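Local atomic coordinates of mandelate racemase/muconate lactonizing enzyme/Enolase superfamily (Rhodobacter sphaeroides, PDB entry 2HZG), a protein that belongs to the enolase superfamily, pairing an N-terminal alpha+beta domain with a TIM-barrel domain that holds bound sodium. Residues Glu43-Ala47 with Gln98-Met102; Phe11-Met15 with Gln26-Leu30. All coordinates share one frame; numbering follows the deposited sequence.

Contact 1: Glu43-Ala47 with Gln98-Met102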
loop_
_atom_site.group_PDB
_atom_site.type_symbol
_atom_site.label_atom_id
_atom_site.label_comp_id
_atom_site.label_asym_id
_atom_site.label_seq_id
_atom_site.Cartn_x
_atom_site.Cartn_y
_atom_site.Cartn_z
ATOM N N GLU A 43 9.738 10.798 12.166
ATOM C CA GLU A 43 8.437 11.304 11.780
ATOM C C GLU A 43 7.873 10.432 10.638
ATOM O O GLU A 43 8.566 10.152 9.654
ATOM C CB GLU A 43 8.561 12.769 11.343
ATOM C CG GLU A 43 7.237 13.455 10.938
ATOM C CD GLU A 43 7.441 14.941 10.621
ATOM O OE1 GLU A 43 8.398 15.544 11.172
ATOM O OE2 GLU A 43 6.654 15.499 9.815
ATOM N N CYS A 44 6.626 9.988 10.799
ATOM C CA CYS A 44 5.928 9.255 9.737
ATOM C C CYS A 44 5.163 10.263 8.888
ATOM O O CYS A 44 4.412 11.081 9.422
ATOM C CB CYS A 44 4.916 8.267 10.335
ATOM S SG CYS A 44 5.598 7.094 11.502
ATOM N N GLU A 45 5.351 10.216 7.576
ATOM C CA GLU A 45 4.552 11.069 6.699
ATOM C C GLU A 45 3.336 10.252 6.259
ATOM O O GLU A 45 3.310 9.650 5.186
ATOM C CB GLU A 45 5.371 11.604 5.504
ATOM C CG GLU A 45 4.571 12.517 4.554
ATOM C CD GLU A 45 3.772 13.648 5.248
ATOM O OE1 GLU A 45 4.143 14.093 6.358
ATOM O OE2 GLU A 45 2.761 14.109 4.656
ATOM N N ALA A 46 2.331 10.222 7.122
ATOM C CA ALA A 46 1.315 9.198 7.037
ATOM C C ALA A 46 0.150 9.662 7.862
ATOM O O ALA A 46 0.298 10.566 8.698
ATOM C CB ALA A 46 1.853 7.895 7.624
ATOM N N ALA A 47 -0.981 8.985 7.689
ATOM C CA ALA A 47 -2.158 9.202 8.525
ATOM C C ALA A 47 -1.826 8.705 9.929
ATOM O O ALA A 47 -1.529 7.528 10.113
ATOM C CB ALA A 47 -3.376 8.460 7.930
ATOM N N GLN A 98 -0.765 -0.795 6.139
ATOM C CA GLN A 98 -0.253 0.459 6.721
ATOM C C GLN A 98 1.195 0.359 7.234
ATOM O O GLN A 98 1.847 1.399 7.431
ATOM C CB GLN A 98 -1.157 0.915 7.883
ATOM C CG GLN A 98 -0.887 2.338 8.424
ATOM C CD GLN A 98 -1.341 3.448 7.473
ATOM O OE1 GLN A 98 -2.131 3.213 6.569
ATOM N NE2 GLN A 98 -0.853 4.665 7.689
ATOM N N ALA A 99 1.705 -0.863 7.431
ATOM C CA ALA A 99 2.985 -1.042 8.147
ATOM C C ALA A 99 4.175 -0.137 7.707
ATOM O O ALA A 99 4.833 0.439 8.564
ATOM C CB ALA A 99 3.406 -2.511 8.197
ATOM N N PRO A 100 4.461 -0.023 6.389
ATOM C CA PRO A 100 5.636 0.748 5.962
ATOM C C PRO A 100 5.611 2.208 6.440
ATOM O O PRO A 100 6.665 2.779 6.685
ATOM C CB PRO A 100 5.533 0.729 4.432
ATOM C CG PRO A 100 4.683 -0.399 4.110
ATOM C CD PRO A 100 3.756 -0.616 5.238
ATOM N N HIS A 101 4.416 2.793 6.554
ATOM C CA HIS A 101 4.280 4.193 6.967
ATOM C C HIS A 101 4.608 4.348 8.447
ATOM O O HIS A 101 5.302 5.293 8.838
ATOM C CB HIS A 101 2.865 4.686 6.652
ATOM C CG HIS A 101 2.709 5.171 5.244
ATOM N ND1 HIS A 101 1.623 5.914 4.824
ATOM C CD2 HIS A 101 3.516 5.042 4.167
ATOM C CE1 HIS A 101 1.769 6.214 3.545
ATOM N NE2 HIS A 101 2.914 5.705 3.126
ATOM N N MET A 102 4.130 3.403 9.257
ATOM C CA MET A 102 4.481 3.329 10.676
ATOM C C MET A 102 5.982 3.043 10.836
ATOM O O MET A 102 6.671 3.720 11.605
ATOM C CB MET A 102 3.631 2.259 11.395
ATOM C CG MET A 102 3.817 2.247 12.944
ATOM S SD MET A 102 3.374 3.814 13.753
ATOM C CE MET A 102 4.965 4.496 14.164
HETATM O O HOH W 1 -0.849 6.843 5.542
#

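Contact 2: Phe11-Met15 with Gln26-Leu30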
loop_
_atom_site.group_PDB
_atom_site.type_symbol
_atom_site.label_atom_id
_atom_site.label_comp_id
_atom_site.label_asym_id
_atom_site.label_seq_id
_atom_site.Cartn_x
_atom_site.Cartn_y
_atom_site.Cartn_z
ATOM N N PHE A 11 3.468 10.201 19.054
ATOM C CA PHE A 11 2.839 11.490 19.307
ATOM C C PHE A 11 2.055 11.947 18.086
ATOM O O PHE A 11 2.637 12.295 17.069
ATOM C CB PHE A 11 3.915 12.525 19.650
ATOM C CG PHE A 11 4.657 12.220 20.922
ATOM C CD1 PHE A 11 4.254 12.812 22.126
ATOM C CD2 PHE A 11 5.739 11.335 20.923
ATOM C CE1 PHE A 11 4.931 12.541 23.312
ATOM C CE2 PHE A 11 6.424 11.048 22.111
ATOM C CZ PHE A 11 6.010 11.654 23.309
ATOM N N TYR A 12 0.727 11.926 18.201
ATOM C CA TYR A 12 -0.155 12.407 17.139
ATOM C C TYR A 12 -0.234 13.924 17.317
ATOM O O TYR A 12 -0.785 14.398 18.301
ATOM C CB TYR A 12 -1.545 11.761 17.283
ATOM C CG TYR A 12 -2.581 12.014 16.177
ATOM C CD1 TYR A 12 -2.413 13.011 15.198
ATOM C CD2 TYR A 12 -3.767 11.270 16.155
ATOM C CE1 TYR A 12 -3.397 13.231 14.205
ATOM C CE2 TYR A 12 -4.750 11.477 15.177
ATOM C CZ TYR A 12 -4.569 12.451 14.209
ATOM O OH TYR A 12 -5.558 12.636 13.249
ATOM N N LEU A 13 0.358 14.679 16.393
ATOM C CA LEU A 13 0.289 16.128 16.479
ATOM C C LEU A 13 -0.629 16.675 15.404
ATOM O O LEU A 13 -0.657 16.138 14.299
ATOM C CB LEU A 13 1.686 16.756 16.331
ATOM C CG LEU A 13 2.758 16.305 17.335
ATOM C CD1 LEU A 13 3.994 17.185 17.149
ATOM C CD2 LEU A 13 2.222 16.362 18.764
ATOM N N SER A 14 -1.342 17.764 15.709
ATOM C CA SER A 14 -2.181 18.393 14.693
ATOM C C SER A 14 -2.311 19.896 14.916
ATOM O O SER A 14 -2.396 20.349 16.050
ATOM C CB SER A 14 -3.599 17.764 14.690
ATOM O OG SER A 14 -4.386 18.252 13.613
ATOM N N MET A 15 -2.327 20.645 13.819
ATOM C CA MET A 15 -2.853 22.016 13.792
ATOM C C MET A 15 -4.288 21.991 14.345
ATOM O O MET A 15 -4.971 20.959 14.225
ATOM C CB MET A 15 -2.873 22.538 12.351
ATOM C CG MET A 15 -1.484 22.889 11.766
ATOM S SD MET A 15 -0.642 24.233 12.644
ATOM C CE MET A 15 -1.517 25.641 11.968
ATOM N N GLN A 26 0.074 19.836 8.023
ATOM C CA GLN A 26 -1.036 20.171 8.930
ATOM C C GLN A 26 -1.131 19.263 10.143
ATOM O O GLN A 26 -1.733 19.632 11.137
ATOM C CB GLN A 26 -2.372 20.148 8.186
ATOM C CG GLN A 26 -2.411 21.071 6.971
ATOM C CD GLN A 26 -3.819 21.143 6.394
ATOM O OE1 GLN A 26 -4.676 21.832 6.936
ATOM N NE2 GLN A 26 -4.053 20.440 5.290
ATOM N N ASP A 27 -0.565 18.067 10.037
ATOM C CA ASP A 27 -0.520 17.152 11.160
ATOM C C ASP A 27 0.750 16.322 11.064
ATOM O O ASP A 27 1.512 16.483 10.099
ATOM C CB ASP A 27 -1.836 16.334 11.331
ATOM C CG ASP A 27 -1.939 15.123 10.414
ATOM O OD1 ASP A 27 -1.089 14.924 9.537
ATOM O OD2 ASP A 27 -2.890 14.330 10.607
ATOM N N ALA A 28 1.025 15.516 12.084
ATOM C CA ALA A 28 2.258 14.728 12.119
ATOM C C ALA A 28 2.106 13.542 13.048
ATOM O O ALA A 28 1.324 13.577 13.995
ATOM C CB ALA A 28 3.476 15.595 12.571
ATOM N N LEU A 29 2.856 12.485 12.762
ATOM C CA LEU A 29 3.045 11.427 13.738
ATOM C C LEU A 29 4.537 11.353 14.052
ATOM O O LEU A 29 5.328 10.956 13.203
ATOM C CB LEU A 29 2.496 10.072 13.263
ATOM C CG LEU A 29 2.673 8.935 14.302
ATOM C CD1 LEU A 29 1.874 9.164 15.587
ATOM C CD2 LEU A 29 2.286 7.605 13.696
ATOM N N LEU A 30 4.909 11.779 15.260
ATOM C CA LEU A 30 6.307 11.739 15.685
ATOM C C LEU A 30 6.563 10.479 16.506
ATOM O O LEU A 30 5.675 9.965 17.176
ATOM C CB LEU A 30 6.666 12.995 16.498
ATOM C CG LEU A 30 6.616 14.374 15.817
ATOM C CD1 LEU A 30 7.283 15.404 16.723
ATOM C CD2 LEU A 30 7.314 14.376 14.456
HETATM O O HOH W 2 -5.181 14.562 11.657
#

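Contact 1: Glu43-Ala47 with Gln98-Met102
Ala46 presses its methyl group against the ring of His101, with CB of Ala46 3.4 Å from ND1 of His101 and almost as near the histidine CB, so the ring is met obliquely where it joins its own stem. One face of the same imidazole receives the backbone oxygen of Glu45, 4.0 Å above the ring plane and displaced toward the rim. With CG anti to the carbonyl carbon (chi1 -85°), the ring leans off the helix toward residues 45-46 and brings ND1 to a water lying in the ring plane at its edge. That water sits 2.7 Å from His101 ND1 and accepts hydrogen bonds from Ala47 N, at 3.0 Å, and from Gln98 NE2. Three polar groups of the two segments are thus gathered on one site. Gln98 reaches it through a chain bent at chi2 (72°), while its OE1 bonds the backbone N of Gln98 of the second subunit and its NE2 also bonds Ser51.

On the strand side, the thiol of Cys44 points at the first helical turn: SG of Cys44 lies 3.2 Å from O of His101 and 3.5 Å from O of Met102. Met102 starts away from the strand, but bends at chi2 and chi3 bring its methyl CE back to 3.8 Å from Cys44 SG. The contact is buried and joins residues 44-47 to the beginning of helix 99-118, an arrangement belonging to the N-terminal alpha+beta domain of the enolase superfamily, where helices pack on a three-stranded antiparallel sheet.

Contact 2: Phe11-Met15 with Gln26-Leu30
Phe11 and Leu30 form a hydrogen-bonded antiparallel pair, with N of Phe11 2.9 Å from O of Leu30 in a nearly straight bond (174°) and Leu30 N returning one to Phe11 O. Leu13 and Ala28 repeat the exchange two residues on, where Leu13 N stands 2.8 Å from Ala28 O. A fifth backbone bond, Met15 N to Gln26 O, carries the pairing past the end of strand 11-14. In the non-hydrogen-bonded pair of Tyr12 and Leu29, CA of Leu29 makes a CA-H...O contact with Phe11 O. The backbone also meets a ring: O of Leu30 lies at the edge of the Phe11 ring, in its plane and 4.0 Å from CD2 of Phe11.

Apolar contacts run along the face bearing Phe11, Leu13, Ala28 and Leu30. The methyls Leu13 CD1 and Leu30 CD1 meet at 3.8 Å, reached diagonally between neighbouring pairs.

Polar links occupy the other face. A water accepts from Tyr12 OH and donates to Asp27 OD2, lying 2.5 Å from each. The tyrosine ring and the carboxylate are turned 77° apart, and Asp27 OD2 has a second partner in Ser60 of the second subunit. With OG anti to the backbone N (chi1 -173°), Ser14 donates to Met15 O, OG to O 2.8 Å, on a lone pair in the carbonyl plane.

Helix 368-374 packs against the Phe11-Leu30 face through Leu371 and Tyr374, whereas helix 48-56 touches Tyr12, Asp27 and Leu29 on the other; strand 38-44 lies beyond 27-35, completing the three-stranded sheet.

Contacts 1 and 2 share one antiparallel sheet: strand 27-35 pairs with strand 5-14 in contact 2 and with strand 38-44, which leads into contact 1. Their centres are about 12 Å apart, and the segments meet directly. Cys44 N lies 2.9 Å from Leu29 O, a probable hydrogen bond, while CG of Glu43 packs 3.6 Å from CD2 of Leu30. Met102 extends the junction from the helix, its SD 3.9 Å from Leu29 CD2. Both contacts also touch the second subunit. The side chain of Glu45 is about 10 Å from a bound sodium ion, and that of Gln26 about 14 Å from one; Asp199, Glu227 and Glu254 bind sodium in the barrel domain.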